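PDB 3BS0: TodX from Pseudomonas putida, which transports toluene, an aromatic hydrocarbon, across the bacterial outer membrane as a beta-barrel protein of the FadL family. Local coordinates for residues A[48-54]-A[422-428]; A[292-298]-A[337-343]. Numbering follows the deposited sequence.

How the interactions relate
Both interactions are antiparallel seams in the wall of one beta barrel, with nearest atoms about 14 Å apart and no direct touch. Interaction 1 joins the first and last long strands and so closes the barrel; interaction 2 lies inside the chain loop it closes and joins strands much nearer in sequence. Each seam has a largely buried inner face against the N-terminal part of the chain and a more exposed, largely apolar outer face. Their chemistry differs: interaction 1 places D51, N424 and S428 inside and mainly aliphatic side chains outside, with weaker bonding at one end. Interaction 2 has short backbone bonds, inner hydroxyl and carboxylate links, and an outer tryptophan-tyrosine contact.

Interaction 1 of 2, residues A[48-54]-A[422-428]; sequences LGLDVVT and QINAVVS
This is the closing seam of the FadL-type beta barrel, where strand 44-60 meets strand 417-433. Both segments are extended, and their axes run antiparallel at 171°, 4.5 Å apart at closest approach. In register, L50 pairs with V427 and V52 with A425 as hydrogen-bonded pairs, while G49 with S428 and D51 with V426 are non-hydrogen-bonded.

The backbone bonds are L50 N to V427 O (2.9 Å, the position of V427 O being less certain), V427 N to L50 O (3.2 Å), V52 N to A425 O (2.9 Å) and A425 N to V52 O (3.1 Å). Toward T54 and I423 the ladder loosens: T54 N to I423 O and I423 N to T54 O are weak, at 3.4 Å each.

L50, V52, A425 and V427 point to the outer face, where apolar groups are consistent with facing lipid in the outer membrane. D51, N424 and S428 with the valines V53 and V426 face inward; the polar ones suit an enclosed side lined by R14, with which D51 has a long, weak ion pair. V426, at chi1 t, brings CG2 to 3.7 Å from D51 OD2. G49 suits its place because a CB there would collide with S428. Outside, V52 CG2 rests 3.9 Å from A425 CB.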
loop_
_atom_site.group_PDB
_atom_site.type_symbol
_atom_site.label_atom_id
_atom_site.label_comp_id
_atom_site.label_asym_id
_atom_site.label_seq_id
_atom_site.Cartn_x
_atom_site.Cartn_y
_atom_site.Cartn_z
ATOM N N LEU A 48 -14.664 6.461 -11.985
ATOM C CA LEU A 48 -14.189 5.134 -12.357
ATOM C C LEU A 48 -12.723 5.137 -12.733
ATOM O O LEU A 48 -12.309 5.877 -13.631
ATOM C CB LEU A 48 -15.008 4.605 -13.532
ATOM C CG LEU A 48 -16.017 3.543 -13.110
ATOM C CD1 LEU A 48 -16.997 3.288 -14.235
ATOM C CD2 LEU A 48 -15.260 2.260 -12.742
ATOM N N GLY A 49 -11.936 4.295 -12.059
ATOM C CA GLY A 49 -10.509 4.241 -12.341
ATOM C C GLY A 49 -9.773 2.925 -12.155
ATOM O O GLY A 49 -10.260 1.990 -11.529
ATOM N N LEU A 50 -8.563 2.880 -12.708
ATOM C CA LEU A 50 -7.710 1.710 -12.644
ATOM C C LEU A 50 -6.307 2.037 -12.155
ATOM O O LEU A 50 -5.625 2.897 -12.704
ATOM C CB LEU A 50 -7.632 1.078 -14.021
ATOM C CG LEU A 50 -8.965 0.565 -14.540
ATOM C CD1 LEU A 50 -8.883 0.421 -16.039
ATOM C CD2 LEU A 50 -9.298 -0.762 -13.884
ATOM N N ASP A 51 -5.874 1.327 -11.124
ATOM C CA ASP A 51 -4.552 1.524 -10.539
ATOM C C ASP A 51 -3.634 0.368 -10.946
ATOM O O ASP A 51 -4.015 -0.797 -10.809
ATOM C CB ASP A 51 -4.684 1.564 -9.013
ATOM C CG ASP A 51 -3.603 2.384 -8.342
ATOM O OD1 ASP A 51 -2.436 1.935 -8.295
ATOM O OD2 ASP A 51 -3.923 3.488 -7.857
ATOM N N VAL A 52 -2.447 0.685 -11.467
ATOM C CA VAL A 52 -1.477 -0.345 -11.844
ATOM C C VAL A 52 -0.143 -0.023 -11.197
ATOM O O VAL A 52 0.395 1.062 -11.400
ATOM C CB VAL A 52 -1.230 -0.436 -13.365
ATOM C CG1 VAL A 52 -1.441 -1.870 -13.817
ATOM C CG2 VAL A 52 -2.131 0.514 -14.121
ATOM N N VAL A 53 0.392 -0.977 -10.442
ATOM C CA VAL A 53 1.658 -0.794 -9.752
ATOM C C VAL A 53 2.780 -1.713 -10.219
ATOM O O VAL A 53 2.915 -2.836 -9.742
ATOM C CB VAL A 53 1.486 -0.988 -8.234
ATOM C CG1 VAL A 53 2.789 -0.641 -7.510
ATOM C CG2 VAL A 53 0.322 -0.126 -7.729
ATOM N N THR A 54 3.590 -1.221 -11.151
ATOM C CA THR A 54 4.731 -1.964 -11.670
ATOM C C THR A 54 5.808 -1.931 -10.588
ATOM O O THR A 54 5.909 -0.957 -9.852
ATOM C CB THR A 54 5.317 -1.280 -12.932
ATOM O OG1 THR A 54 4.356 -1.311 -13.994
ATOM C CG2 THR A 54 6.607 -1.978 -13.371
ATOM N N GLN A 422 10.064 1.725 -8.477
ATOM C CA GLN A 422 8.654 1.458 -8.732
ATOM C C GLN A 422 7.905 2.560 -9.466
ATOM O O GLN A 422 7.996 3.715 -9.087
ATOM C CB GLN A 422 7.961 1.197 -7.404
ATOM C CG GLN A 422 6.566 0.677 -7.525
ATOM C CD GLN A 422 5.746 0.952 -6.280
ATOM O OE1 GLN A 422 5.287 2.085 -6.054
ATOM N NE2 GLN A 422 5.565 -0.076 -5.455
ATOM N N ILE A 423 7.156 2.186 -10.505
ATOM C CA ILE A 423 6.338 3.109 -11.312
ATOM C C ILE A 423 4.857 3.004 -10.910
ATOM O O ILE A 423 4.419 1.986 -10.380
ATOM C CB ILE A 423 6.442 2.778 -12.826
ATOM C CG1 ILE A 423 7.852 3.091 -13.347
ATOM C CG2 ILE A 423 5.421 3.564 -13.606
ATOM C CD1 ILE A 423 8.118 2.569 -14.757
ATOM N N ASN A 424 4.080 4.051 -11.180
ATOM C CA ASN A 424 2.664 4.052 -10.831
ATOM C C ASN A 424 1.727 4.768 -11.794
ATOM O O ASN A 424 1.836 5.970 -12.002
ATOM C CB ASN A 424 2.478 4.639 -9.442
ATOM C CG ASN A 424 2.257 3.577 -8.408
ATOM O OD1 ASN A 424 3.073 2.656 -8.260
ATOM N ND2 ASN A 424 1.142 3.683 -7.680
ATOM N N ALA A 425 0.786 4.022 -12.360
ATOM C CA ALA A 425 -0.176 4.600 -13.279
ATOM C C ALA A 425 -1.567 4.543 -12.670
ATOM O O ALA A 425 -1.996 3.496 -12.178
ATOM C CB ALA A 425 -0.155 3.846 -14.585
ATOM N N VAL A 426 -2.265 5.674 -12.671
ATOM C CA VAL A 426 -3.630 5.737 -12.147
ATOM C C VAL A 426 -4.387 6.405 -13.269
ATOM O O VAL A 426 -3.857 7.315 -13.911
ATOM C CB VAL A 426 -3.786 6.654 -10.899
ATOM C CG1 VAL A 426 -5.169 6.454 -10.290
ATOM C CG2 VAL A 426 -2.706 6.368 -9.880
ATOM N N VAL A 427 -5.609 5.960 -13.520
ATOM C CA VAL A 427 -6.395 6.574 -14.574
ATOM C C VAL A 427 -7.846 6.544 -14.188
ATOM O O VAL A 427 -8.319 5.574 -13.616
ATOM C CB VAL A 427 -6.237 5.843 -15.922
ATOM C CG1 VAL A 427 -6.976 6.611 -17.021
ATOM C CG2 VAL A 427 -4.771 5.708 -16.265
ATOM N N SER A 428 -8.559 7.617 -14.483
ATOM C CA SER A 428 -9.967 7.623 -14.147
ATOM C C SER A 428 -10.807 8.522 -15.034
ATOM O O SER A 428 -10.357 9.564 -15.522
ATOM C CB SER A 428 -10.173 7.985 -12.658
ATOM O OG SER A 428 -9.561 9.213 -12.313
#

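Interaction 2 of 2, residues A[292-298]-A[337-343]; sequences RWVVAAD and SIGTAYK
W293, with chi1 t, turns the CD1/NE1 edge of its indole to the neighbouring strand while its six-membered ring leads away: T340 CG2 lies at the indole edge, near its plane, 3.4 Å from NE1, and CD1 is 3.8 Å from Y342 CD1, the rings meeting obliquely. Strands 293-298 and 337-343 are extended and antiparallel (167°, axes 4.4 Å apart), with V294-A341, A296-G339 and D298-S337 as hydrogen-bonded pairs. Bonds include V294 N to A341 O (2.9 Å) and D298 N to S337 O (2.6 Å); K343 N to R292 O is very short (2.4 Å).

On the face of W293, V295 CG1 lies 4.3 Å from I338 CG1. V294, A296 and A341 point to the opposite face, where G339 adds no side chain; A296 and S337 meet T19 and A341 meets M16, so small residues let the N-terminal segment pack close. D298 OD2 bonds to S21 OG and S337 OG to G17 O, tying this FadL-type beta-barrel wall to that segment, while apolar groups outside are consistent with facing lipid.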
loop_
_atom_site.group_PDB
_atom_site.type_symbol
_atom_site.label_atom_id
_atom_site.label_comp_id
_atom_site.label_asym_id
_atom_site.label_seq_id
_atom_site.Cartn_x
_atom_site.Cartn_y
_atom_site.Cartn_z
ATOM N N ARG A 292 -4.314 29.907 -14.246
ATOM C CA ARG A 292 -4.311 28.661 -15.001
ATOM C C ARG A 292 -3.233 27.764 -14.409
ATOM O O ARG A 292 -3.083 26.608 -14.798
ATOM C CB ARG A 292 -4.032 28.924 -16.483
ATOM C CG ARG A 292 -5.227 29.531 -17.188
ATOM C CD ARG A 292 -5.018 29.736 -18.669
ATOM N NE ARG A 292 -6.232 30.277 -19.282
ATOM C CZ ARG A 292 -6.779 31.447 -18.961
ATOM N NH1 ARG A 292 -6.221 32.215 -18.028
ATOM N NH2 ARG A 292 -7.894 31.848 -19.564
ATOM N N TRP A 293 -2.508 28.315 -13.440
ATOM C CA TRP A 293 -1.434 27.607 -12.769
ATOM C C TRP A 293 -1.669 27.597 -11.259
ATOM O O TRP A 293 -1.906 28.646 -10.654
ATOM C CB TRP A 293 -0.108 28.292 -13.090
ATOM C CG TRP A 293 1.080 27.499 -12.695
ATOM C CD1 TRP A 293 1.285 26.173 -12.924
ATOM C CD2 TRP A 293 2.254 27.979 -12.032
ATOM N NE1 TRP A 293 2.514 25.792 -12.447
ATOM C CE2 TRP A 293 3.133 26.882 -11.896
ATOM C CE3 TRP A 293 2.652 29.229 -11.544
ATOM C CZ2 TRP A 293 4.389 26.993 -11.287
ATOM C CZ3 TRP A 293 3.904 29.340 -10.937
ATOM C CH2 TRP A 293 4.757 28.225 -10.817
ATOM N N VAL A 294 -1.613 26.411 -10.655
ATOM C CA VAL A 294 -1.816 26.276 -9.212
ATOM C C VAL A 294 -0.694 25.429 -8.638
ATOM O O VAL A 294 -0.217 24.497 -9.291
ATOM C CB VAL A 294 -3.162 25.571 -8.869
ATOM C CG1 VAL A 294 -3.414 25.641 -7.371
ATOM C CG2 VAL A 294 -4.312 26.197 -9.648
ATOM N N VAL A 295 -0.279 25.744 -7.415
ATOM C CA VAL A 295 0.787 24.991 -6.760
ATOM C C VAL A 295 0.379 24.549 -5.355
ATOM O O VAL A 295 -0.236 25.304 -4.609
ATOM C CB VAL A 295 2.087 25.824 -6.692
ATOM C CG1 VAL A 295 3.188 25.044 -5.970
ATOM C CG2 VAL A 295 2.535 26.173 -8.097
ATOM N N ALA A 296 0.721 23.312 -5.010
ATOM C CA ALA A 296 0.380 22.767 -3.704
ATOM C C ALA A 296 1.586 22.166 -2.977
ATOM O O ALA A 296 2.464 21.561 -3.602
ATOM C CB ALA A 296 -0.717 21.706 -3.852
ATOM N N ALA A 297 1.596 22.339 -1.652
ATOM C CA ALA A 297 2.644 21.829 -0.762
ATOM C C ALA A 297 1.972 21.179 0.444
ATOM O O ALA A 297 1.049 21.746 1.032
ATOM C CB ALA A 297 3.545 22.957 -0.301
ATOM N N ASP A 298 2.445 19.993 0.818
ATOM C CA ASP A 298 1.852 19.256 1.923
ATOM C C ASP A 298 2.926 18.604 2.793
ATOM O O ASP A 298 4.007 18.268 2.311
ATOM C CB ASP A 298 0.936 18.166 1.355
ATOM C CG ASP A 298 -0.347 17.989 2.153
ATOM O OD1 ASP A 298 -0.963 16.902 2.058
ATOM O OD2 ASP A 298 -0.751 18.938 2.858
ATOM N N SER A 337 5.484 16.973 0.397
ATOM C CA SER A 337 5.055 16.949 -0.995
ATOM C C SER A 337 4.709 18.308 -1.608
ATOM O O SER A 337 4.198 19.198 -0.936
ATOM C CB SER A 337 3.848 16.017 -1.118
ATOM O OG SER A 337 3.223 16.140 -2.381
ATOM N N ILE A 338 5.002 18.451 -2.893
ATOM C CA ILE A 338 4.702 19.668 -3.635
ATOM C C ILE A 338 4.132 19.274 -5.002
ATOM O O ILE A 338 4.602 18.313 -5.630
ATOM C CB ILE A 338 5.961 20.547 -3.851
ATOM C CG1 ILE A 338 5.592 21.755 -4.724
ATOM C CG2 ILE A 338 7.082 19.725 -4.488
ATOM C CD1 ILE A 338 6.765 22.618 -5.143
ATOM N N GLY A 339 3.123 20.014 -5.460
ATOM C CA GLY A 339 2.511 19.698 -6.740
ATOM C C GLY A 339 2.082 20.868 -7.604
ATOM O O GLY A 339 1.662 21.917 -7.112
ATOM N N THR A 340 2.172 20.666 -8.912
ATOM C CA THR A 340 1.810 21.693 -9.874
ATOM C C THR A 340 0.743 21.258 -10.883
ATOM O O THR A 340 0.735 20.110 -11.361
ATOM C CB THR A 340 3.070 22.187 -10.631
ATOM O OG1 THR A 340 3.524 23.405 -10.037
ATOM C CG2 THR A 340 2.779 22.413 -12.119
ATOM N N ALA A 341 -0.151 22.200 -11.189
ATOM C CA ALA A 341 -1.241 22.013 -12.141
ATOM C C ALA A 341 -1.236 23.234 -13.062
ATOM O O ALA A 341 -1.076 24.363 -12.601
ATOM C CB ALA A 341 -2.562 21.913 -11.404
ATOM N N TYR A 342 -1.430 23.011 -14.358
ATOM C CA TYR A 342 -1.402 24.099 -15.332
ATOM C C TYR A 342 -2.485 23.997 -16.408
ATOM O O TYR A 342 -2.537 23.013 -17.143
ATOM C CB TYR A 342 -0.019 24.120 -16.006
ATOM C CG TYR A 342 0.224 25.247 -16.985
ATOM C CD1 TYR A 342 0.288 26.573 -16.555
ATOM C CD2 TYR A 342 0.418 24.987 -18.339
ATOM C CE1 TYR A 342 0.543 27.614 -17.446
ATOM C CE2 TYR A 342 0.673 26.020 -19.245
ATOM C CZ TYR A 342 0.736 27.334 -18.791
ATOM O OH TYR A 342 0.998 28.363 -19.677
ATOM N N LYS A 343 -3.344 25.010 -16.507
ATOM C CA LYS A 343 -4.380 25.015 -17.539
ATOM C C LYS A 343 -3.735 25.473 -18.846
ATOM O O LYS A 343 -3.617 26.670 -19.113
ATOM C CB LYS A 343 -5.526 25.959 -17.169
ATOM C CG LYS A 343 -6.402 25.466 -16.030
ATOM C CD LYS A 343 -7.683 26.290 -15.916
ATOM C CE LYS A 343 -8.512 25.852 -14.724
ATOM N NZ LYS A 343 -7.711 25.950 -13.470
#